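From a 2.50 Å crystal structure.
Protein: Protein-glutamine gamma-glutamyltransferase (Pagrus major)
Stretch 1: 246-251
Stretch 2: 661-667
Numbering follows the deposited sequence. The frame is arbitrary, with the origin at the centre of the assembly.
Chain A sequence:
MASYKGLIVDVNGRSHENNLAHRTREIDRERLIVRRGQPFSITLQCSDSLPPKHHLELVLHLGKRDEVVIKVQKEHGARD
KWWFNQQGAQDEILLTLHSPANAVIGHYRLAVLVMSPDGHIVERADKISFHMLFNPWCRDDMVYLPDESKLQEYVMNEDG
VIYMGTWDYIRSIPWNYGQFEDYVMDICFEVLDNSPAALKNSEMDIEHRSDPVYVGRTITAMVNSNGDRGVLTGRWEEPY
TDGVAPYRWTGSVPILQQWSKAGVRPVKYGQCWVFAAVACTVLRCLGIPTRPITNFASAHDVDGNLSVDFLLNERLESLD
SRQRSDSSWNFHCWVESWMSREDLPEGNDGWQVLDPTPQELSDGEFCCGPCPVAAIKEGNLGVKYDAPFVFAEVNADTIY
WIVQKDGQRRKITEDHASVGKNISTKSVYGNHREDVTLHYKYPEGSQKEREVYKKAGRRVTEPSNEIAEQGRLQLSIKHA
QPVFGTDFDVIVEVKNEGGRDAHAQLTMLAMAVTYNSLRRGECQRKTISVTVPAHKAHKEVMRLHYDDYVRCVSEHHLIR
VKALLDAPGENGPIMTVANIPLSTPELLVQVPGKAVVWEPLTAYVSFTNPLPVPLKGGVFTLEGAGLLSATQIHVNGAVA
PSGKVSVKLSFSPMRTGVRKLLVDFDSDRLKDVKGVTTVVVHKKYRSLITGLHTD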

# COMPACT_ATOMS: atom_id res chain seq x y z
N PRO A 246 -11.59 7.03 -4.52
CA PRO A 246 -10.41 6.49 -3.84
C PRO A 246 -10.03 7.14 -2.52
O PRO A 246 -9.62 6.47 -1.58
CB PRO A 246 -9.31 6.65 -4.89
CG PRO A 246 -10.02 6.54 -6.16
CD PRO A 246 -11.31 7.29 -5.94
N TYR A 247 -10.17 8.46 -2.43
CA TYR A 247 -9.79 9.17 -1.21
C TYR A 247 -10.73 8.91 -0.01
O TYR A 247 -10.49 9.40 1.10
CB TYR A 247 -9.69 10.66 -1.51
CG TYR A 247 -11.04 11.31 -1.60
CD1 TYR A 247 -11.71 11.39 -2.81
CD2 TYR A 247 -11.68 11.76 -0.45
CE1 TYR A 247 -13.01 11.90 -2.88
CE2 TYR A 247 -12.98 12.27 -0.50
CZ TYR A 247 -13.64 12.34 -1.73
OH TYR A 247 -14.93 12.83 -1.79
N ARG A 248 -11.78 8.12 -0.25
CA ARG A 248 -12.76 7.79 0.77
C ARG A 248 -12.36 6.64 1.70
O ARG A 248 -12.67 6.65 2.87
CB ARG A 248 -14.10 7.39 0.11
CG ARG A 248 -15.00 8.53 -0.35
CD ARG A 248 -15.88 9.04 0.75
NE ARG A 248 -17.30 8.80 0.52
CZ ARG A 248 -18.17 8.57 1.50
NH1 ARG A 248 -19.44 8.35 1.21
NH2 ARG A 248 -17.77 8.53 2.78
N TRP A 249 -11.70 5.63 1.16
CA TRP A 249 -11.38 4.49 1.97
C TRP A 249 -10.40 4.69 3.10
O TRP A 249 -9.37 5.35 2.94
CB TRP A 249 -10.86 3.36 1.09
CG TRP A 249 -11.59 3.13 -0.22
CD1 TRP A 249 -11.11 3.45 -1.45
CD2 TRP A 249 -12.77 2.34 -0.44
NE1 TRP A 249 -11.90 2.91 -2.42
CE2 TRP A 249 -12.93 2.22 -1.85
CE3 TRP A 249 -13.71 1.71 0.39
CZ2 TRP A 249 -13.99 1.50 -2.45
CZ3 TRP A 249 -14.76 0.99 -0.20
CH2 TRP A 249 -14.89 0.89 -1.61
N THR A 250 -10.72 4.10 4.24
CA THR A 250 -9.84 4.17 5.41
C THR A 250 -9.26 2.79 5.73
O THR A 250 -8.56 2.62 6.72
CB THR A 250 -10.60 4.67 6.64
OG1 THR A 250 -11.94 4.17 6.63
CG2 THR A 250 -10.62 6.17 6.60
N GLY A 251 -9.55 1.81 4.86
CA GLY A 251 -9.07 0.45 5.06
C GLY A 251 -9.28 -0.53 3.91
O GLY A 251 -10.09 -0.29 3.01
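Stretch 2 (661-667) LLVDFDS

Stretch 2 lies on stretch 1 as an extended strand, Leu-661 to Asp-666, running roughly against the irregular segment Tyr-247 to Thr-250; the end-to-end directions differ by 149°. The backbones stay apart, with CA of Arg-248 6.7 Å from CA of Asp-664 and CA of Thr-250 6.6 Å from CA of Leu-662, so side chains carry most of the contact. Strand alternation turns Leu-662, Asp-664 and Asp-666 toward stretch 1 and Val-663 and Phe-665 away.

The charged contacts centre on Arg-248, which leaves its backbone sideways but whose end reaches both aspartates. NH2 of Arg-248 donates a hydrogen bond to OD2 of Asp-664 (3.0 Å, 157° at the hydrogen) within a salt bridge, the oxygen lying near the guanidinium plane. The second salt bridge, NE of Arg-248 to OD1 of Asp-666, is long at 3.8 Å and purely electrostatic, because that oxygen lies well out of the plane; CB of Asp-666 covers one guanidinium face, 3.7 Å from NE of Arg-248.

A phenol hydrogen bond adds to this: OH of Tyr-247 donates to OD2 of Asp-666 at 2.8 Å, at the ring edge.

In the packing, Thr-250 points toward the strand, with CG2 of Thr-250 4.0 Å from CB of Asp-664 and CB of Thr-250 4.0 Å from CD2 of Leu-662. That same methyl CD2 of Leu-662 closes to 3.0 Å from O of Thr-250, a tight approach.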

# COMPACT_ATOMS: atom_id res chain seq x y z
N LEU A 661 -9.29 3.59 15.86
CA LEU A 661 -10.60 3.83 15.26
C LEU A 661 -10.39 4.88 14.22
O LEU A 661 -9.83 5.96 14.51
CB LEU A 661 -11.61 4.29 16.30
CG LEU A 661 -13.03 4.51 15.79
CD1 LEU A 661 -13.63 3.23 15.24
CD2 LEU A 661 -13.87 5.08 16.93
N LEU A 662 -10.81 4.53 13.00
CA LEU A 662 -10.66 5.39 11.83
C LEU A 662 -11.99 5.98 11.34
O LEU A 662 -13.03 5.32 11.34
CB LEU A 662 -9.99 4.62 10.68
CG LEU A 662 -8.51 4.27 10.74
CD1 LEU A 662 -8.15 3.49 11.99
CD2 LEU A 662 -8.21 3.41 9.56
N VAL A 663 -11.95 7.24 10.94
CA VAL A 663 -13.15 7.89 10.46
C VAL A 663 -12.91 8.83 9.26
O VAL A 663 -11.91 9.58 9.19
CB VAL A 663 -13.82 8.68 11.61
CG1 VAL A 663 -15.10 9.32 11.13
CG2 VAL A 663 -14.13 7.75 12.75
N ASP A 664 -13.84 8.73 8.33
CA ASP A 664 -13.88 9.53 7.13
C ASP A 664 -15.20 10.35 7.04
O ASP A 664 -16.27 9.88 7.42
CB ASP A 664 -13.77 8.61 5.91
CG ASP A 664 -14.06 9.33 4.62
OD1 ASP A 664 -13.15 10.01 4.09
OD2 ASP A 664 -15.22 9.24 4.14
N PHE A 665 -15.10 11.58 6.55
CA PHE A 665 -16.28 12.42 6.34
C PHE A 665 -16.31 13.01 4.93
O PHE A 665 -15.33 13.64 4.48
CB PHE A 665 -16.36 13.59 7.36
CG PHE A 665 -17.47 14.60 7.05
CD1 PHE A 665 -18.78 14.38 7.48
CD2 PHE A 665 -17.21 15.73 6.27
CE1 PHE A 665 -19.82 15.28 7.12
CE2 PHE A 665 -18.23 16.62 5.92
CZ PHE A 665 -19.53 16.39 6.34
N ASP A 666 -17.42 12.80 4.24
CA ASP A 666 -17.59 13.37 2.90
C ASP A 666 -18.89 14.16 2.78
O ASP A 666 -19.91 13.85 3.42
CB ASP A 666 -17.55 12.30 1.80
CG ASP A 666 -17.32 12.91 0.41
OD1 ASP A 666 -17.95 12.43 -0.55
OD2 ASP A 666 -16.53 13.88 0.29
N SER A 667 -18.84 15.19 1.94
CA SER A 667 -19.98 16.05 1.73
C SER A 667 -19.79 16.59 0.35
O SER A 667 -18.73 16.39 -0.24
CB SER A 667 -19.93 17.19 2.74
OG SER A 667 -18.73 17.92 2.53